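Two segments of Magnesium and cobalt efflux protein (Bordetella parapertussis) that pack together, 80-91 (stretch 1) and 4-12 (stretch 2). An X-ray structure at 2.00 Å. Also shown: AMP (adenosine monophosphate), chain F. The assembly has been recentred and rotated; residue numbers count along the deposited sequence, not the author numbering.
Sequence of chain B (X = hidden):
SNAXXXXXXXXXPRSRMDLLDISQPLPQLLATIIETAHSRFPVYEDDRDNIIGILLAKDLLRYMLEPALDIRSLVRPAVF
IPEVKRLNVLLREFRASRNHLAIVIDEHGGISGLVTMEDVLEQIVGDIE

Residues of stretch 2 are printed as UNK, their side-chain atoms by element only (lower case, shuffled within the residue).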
# COMPACT_ATOMS: atom_id res chain seq x y z
N PHE B 80 -0.01 6.28 17.61
CA PHE B 80 -0.99 7.31 17.88
C PHE B 80 -0.32 8.68 17.85
O PHE B 80 0.65 8.89 18.54
CB PHE B 80 -1.67 7.12 19.25
CG PHE B 80 -2.48 5.85 19.35
CD1 PHE B 80 -3.81 5.84 18.97
CD2 PHE B 80 -1.91 4.69 19.82
CE1 PHE B 80 -4.58 4.65 19.01
CE2 PHE B 80 -2.63 3.49 19.87
CZ PHE B 80 -3.99 3.47 19.46
N ILE B 81 -0.80 9.58 17.00
CA ILE B 81 -0.20 10.91 16.86
C ILE B 81 -1.22 12.01 17.12
O ILE B 81 -2.41 11.90 16.75
CB ILE B 81 0.48 11.12 15.47
CG1 ILE B 81 -0.54 11.23 14.36
CG2 ILE B 81 1.54 9.99 15.18
CD1 ILE B 81 0.02 11.70 12.97
N PRO B 82 -0.77 13.12 17.71
CA PRO B 82 -1.72 14.20 17.92
C PRO B 82 -2.15 14.92 16.66
O PRO B 82 -1.38 15.07 15.68
CB PRO B 82 -0.96 15.20 18.85
CG PRO B 82 0.42 14.88 18.73
CD PRO B 82 0.53 13.39 18.35
N GLU B 83 -3.36 15.45 16.73
CA GLU B 83 -3.91 16.29 15.67
C GLU B 83 -3.03 17.46 15.33
O GLU B 83 -3.06 17.93 14.21
CB GLU B 83 -5.27 16.87 16.11
CG GLU B 83 -6.41 16.05 15.73
CD GLU B 83 -7.75 16.64 16.14
OE1 GLU B 83 -7.87 17.86 16.33
OE2 GLU B 83 -8.69 15.86 16.27
N VAL B 84 -2.34 17.99 16.33
CA VAL B 84 -1.55 19.18 16.14
C VAL B 84 -0.19 18.91 15.47
O VAL B 84 0.54 19.84 15.18
CB VAL B 84 -1.32 19.96 17.47
CG1 VAL B 84 -2.68 20.52 17.99
CG2 VAL B 84 -0.56 19.10 18.54
N LYS B 85 0.15 17.65 15.18
CA LYS B 85 1.47 17.36 14.64
C LYS B 85 1.60 18.02 13.26
O LYS B 85 0.66 18.00 12.46
CB LYS B 85 1.70 15.85 14.58
CG LYS B 85 3.14 15.46 14.21
CD LYS B 85 3.61 14.23 14.90
CE LYS B 85 5.13 14.10 14.85
NZ LYS B 85 5.64 13.05 15.76
N ARG B 86 2.72 18.69 13.03
CA ARG B 86 2.95 19.36 11.77
C ARG B 86 3.37 18.35 10.69
O ARG B 86 4.00 17.33 10.98
CB ARG B 86 3.98 20.48 11.94
CG ARG B 86 3.46 21.60 12.92
CD ARG B 86 4.23 22.92 12.81
NE ARG B 86 5.62 22.76 12.37
CZ ARG B 86 6.59 22.14 13.06
NH1 ARG B 86 6.36 21.61 14.26
NH2 ARG B 86 7.81 22.04 12.53
N LEU B 87 3.00 18.67 9.46
CA LEU B 87 3.20 17.77 8.32
C LEU B 87 4.67 17.53 7.99
O LEU B 87 5.03 16.42 7.67
CB LEU B 87 2.48 18.27 7.07
CG LEU B 87 0.97 18.43 7.25
CD1 LEU B 87 0.31 18.59 5.88
CD2 LEU B 87 0.34 17.28 8.03
N ASN B 88 5.50 18.57 8.06
CA ASN B 88 6.89 18.40 7.64
C ASN B 88 7.60 17.41 8.60
O ASN B 88 8.39 16.57 8.15
CB ASN B 88 7.66 19.74 7.54
CG ASN B 88 7.08 20.71 6.46
OD1 ASN B 88 6.43 20.29 5.48
ND2 ASN B 88 7.32 22.01 6.66
N VAL B 89 7.28 17.48 9.89
CA VAL B 89 7.89 16.59 10.89
C VAL B 89 7.35 15.17 10.71
O VAL B 89 8.12 14.23 10.69
CB VAL B 89 7.64 17.07 12.30
CG1 VAL B 89 8.20 16.07 13.33
CG2 VAL B 89 8.27 18.49 12.51
N LEU B 90 6.06 15.06 10.49
CA LEU B 90 5.41 13.75 10.32
C LEU B 90 5.93 13.01 9.08
O LEU B 90 6.07 11.77 9.07
CB LEU B 90 3.88 13.91 10.25
CG LEU B 90 3.06 12.63 10.07
CD1 LEU B 90 3.44 11.56 11.21
CD2 LEU B 90 1.55 12.93 10.04
N LEU B 91 6.17 13.78 8.01
CA LEU B 91 6.76 13.21 6.81
C LEU B 91 8.12 12.52 7.11
O LEU B 91 8.35 11.42 6.67
CB LEU B 91 6.96 14.27 5.74
CG LEU B 91 7.54 13.69 4.45
CD1 LEU B 91 6.78 12.45 3.94
CD2 LEU B 91 7.57 14.82 3.36
N UNK B 4 2.59 26.35 9.97
CA UNK B 4 2.57 25.32 8.89
C UNK B 4 1.36 24.39 9.19
O UNK B 4 0.83 24.41 10.32
o UNK B 4 3.09 21.57 8.25
c UNK B 4 3.94 24.61 8.88
c UNK B 4 4.19 22.16 8.17
o UNK B 4 5.26 21.59 8.46
c UNK B 4 4.22 23.63 7.73
N UNK B 5 0.91 23.61 8.21
CA UNK B 5 -0.32 22.80 8.37
C UNK B 5 -0.17 21.72 9.44
O UNK B 5 0.96 21.30 9.75
c UNK B 5 -0.79 22.98 5.90
c UNK B 5 -0.68 22.08 7.07
n UNK B 5 -4.30 23.67 4.90
c UNK B 5 -1.72 22.43 4.88
n UNK B 5 -2.16 23.51 4.01
n UNK B 5 -3.63 25.05 3.18
c UNK B 5 -3.37 24.07 4.03
N UNK B 6 -1.31 21.21 9.91
CA UNK B 6 -1.28 20.08 10.83
C UNK B 6 -2.06 18.85 10.34
O UNK B 6 -2.83 18.88 9.37
c UNK B 6 -1.77 20.48 12.23
c UNK B 6 -1.11 21.80 12.73
o UNK B 6 -3.18 20.63 12.19
N UNK B 7 -1.82 17.75 11.04
CA UNK B 7 -2.51 16.50 10.76
C UNK B 7 -4.04 16.65 10.67
O UNK B 7 -4.67 16.07 9.79
c UNK B 7 -3.15 14.30 11.89
c UNK B 7 -2.12 15.44 11.82
c UNK B 7 -0.75 14.93 11.50
N UNK B 8 -4.62 17.46 11.55
CA UNK B 8 -6.08 17.67 11.54
C UNK B 8 -6.61 18.12 10.17
O UNK B 8 -7.72 17.76 9.82
c UNK B 8 -6.50 18.69 12.63
N UNK B 9 -5.85 18.91 9.43
CA UNK B 9 -6.26 19.39 8.09
C UNK B 9 -6.34 18.26 7.05
O UNK B 9 -7.02 18.41 6.04
o UNK B 9 -4.01 22.28 8.42
c UNK B 9 -5.23 20.40 7.54
o UNK B 9 -6.10 22.01 9.06
c UNK B 9 -5.11 21.66 8.40
N UNK B 10 -5.62 17.16 7.23
CA UNK B 10 -5.56 16.16 6.16
C UNK B 10 -6.05 14.75 6.55
O UNK B 10 -6.14 13.86 5.72
c UNK B 10 -3.63 17.43 5.07
c UNK B 10 -1.82 15.02 6.07
c UNK B 10 -4.12 16.04 5.59
c UNK B 10 -3.17 15.49 6.64
N UNK B 11 -6.35 14.53 7.82
CA UNK B 11 -6.67 13.19 8.25
C UNK B 11 -7.97 12.67 7.65
O UNK B 11 -8.90 13.43 7.34
c UNK B 11 -7.93 13.90 10.31
c UNK B 11 -6.77 13.16 9.75
se UNK B 11 -7.89 13.91 12.28
c UNK B 11 -9.52 15.02 12.47
N UNK B 12 -8.05 11.36 7.50
CA UNK B 12 -9.33 10.68 7.29
C UNK B 12 -10.12 10.73 8.61
O UNK B 12 -9.70 10.20 9.60
c UNK B 12 -9.11 9.22 6.89
c UNK B 12 -8.29 9.16 5.61
c UNK B 12 -10.46 8.45 6.74
P AMP F . -4.30 2.80 0.77
O1P AMP F . -3.78 2.03 1.93
O2P AMP F . -3.42 2.84 -0.43
O3P AMP F . -5.71 2.45 0.43
O5' AMP F . -4.45 4.33 1.20
C5' AMP F . -5.06 5.25 0.28
C4' AMP F . -5.74 6.30 1.10
O4' AMP F . -6.94 5.86 1.76
C3' AMP F . -4.81 6.72 2.25
O3' AMP F . -3.78 7.61 1.79
C2' AMP F . -5.81 7.35 3.14
O2' AMP F . -6.22 8.55 2.39
C1' AMP F . -6.91 6.29 3.13
N9 AMP F . -6.86 5.04 3.97
C8 AMP F . -5.90 4.07 4.12
N7 AMP F . -6.32 3.08 4.95
C5 AMP F . -7.58 3.39 5.33
C6 AMP F . -8.63 2.78 6.16
N6 AMP F . -8.39 1.63 6.81
N1 AMP F . -9.80 3.44 6.32
C2 AMP F . -10.06 4.58 5.68
N3 AMP F . -9.17 5.18 4.87
C4 AMP F . -7.93 4.65 4.68
O HOH W 1 -4.43 20.94 14.71

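Position 4 carries three carbons in a row, the third holding two oxygens: a carboxylate on a long arm. One oxygen lies 3.1 Å from Leu-87 N and the other 3.1 Å from Asn-88 N, both hydrogen bonds to the first amides of a helix. This is Glu-4. Its OE1 sits too close to Asn-88 CG in the model, so the exact place of that oxygen is less sure than that of OE2.

Position 5 has three carbons, a nitrogen, then a carbon bearing two more nitrogens, a guanidinium whose end leads away from stretch 1. Its CB touches Leu-87 CD1 at 3.8 Å, and its backbone O accepts a weak hydrogen bond from Leu-87 N at 3.3 Å. It is Arg-5.

At position 6 one carbon carries an oxygen and a carbon. The side-chain oxygen of position 6 is 3.4 Å from Glu-83 O, and the methyl lies 3.5 Å from Val-84 O. This is Thr-6, whose backbone forms a single bridge with Arg-86. Thr-6 OG1 is 2.8 Å from the O of water 1, and that water donates a weak hydrogen bond to Glu-83 O, with 3.3 Å between water O and Glu-83 O.

Position 7 shows three carbons, forked at the first. One methyl reaches Leu-90 CD2 at 3.4 Å and Ile-81 CD1 at 3.6 Å. Fork and lack of polar atoms give Val-7, buried between strand and helix.

Position 8 has a single carbon, 4.0 Å from Glu-83 OE1, and is Ala-8.

Position 9 has two carbons, the second with two oxygens, and touches nothing on stretch 1. It is Asp-9; its OD2 accepts a hydrogen bond from Thr-6 N at 3.3 Å, holding the local turn.

Position 10 has four carbons, forked at the first, with one arm two carbons long. The end of that arm meets Leu-87 CD2 at 3.7 Å: Ile-10.

Position 11 runs unbranched through two carbons, selenium and a carbon, the last 4.0 Å from Glu-83 OE2. It is Met-11, as selenomethionine.

Position 12 again has one carbon carrying two, out of reach of stretch 1: Val-12, whose CG2 lies 3.9 Å from AMP O2'.

The rules are legible. Backbone sets the register: Val-7 N donates to Lys-85 O at 2.9 Å and Ala-8 N to Glu-83 O at 3.1 Å, using carbonyls within the Pro-82 to Lys-85 turn. An acidic side chain meets the open amides at the helix start, while Val-7 fills an apolar pocket of Ile-81, Leu-87 and Leu-90.

Stretch 2 4-12: ERTVADIMV
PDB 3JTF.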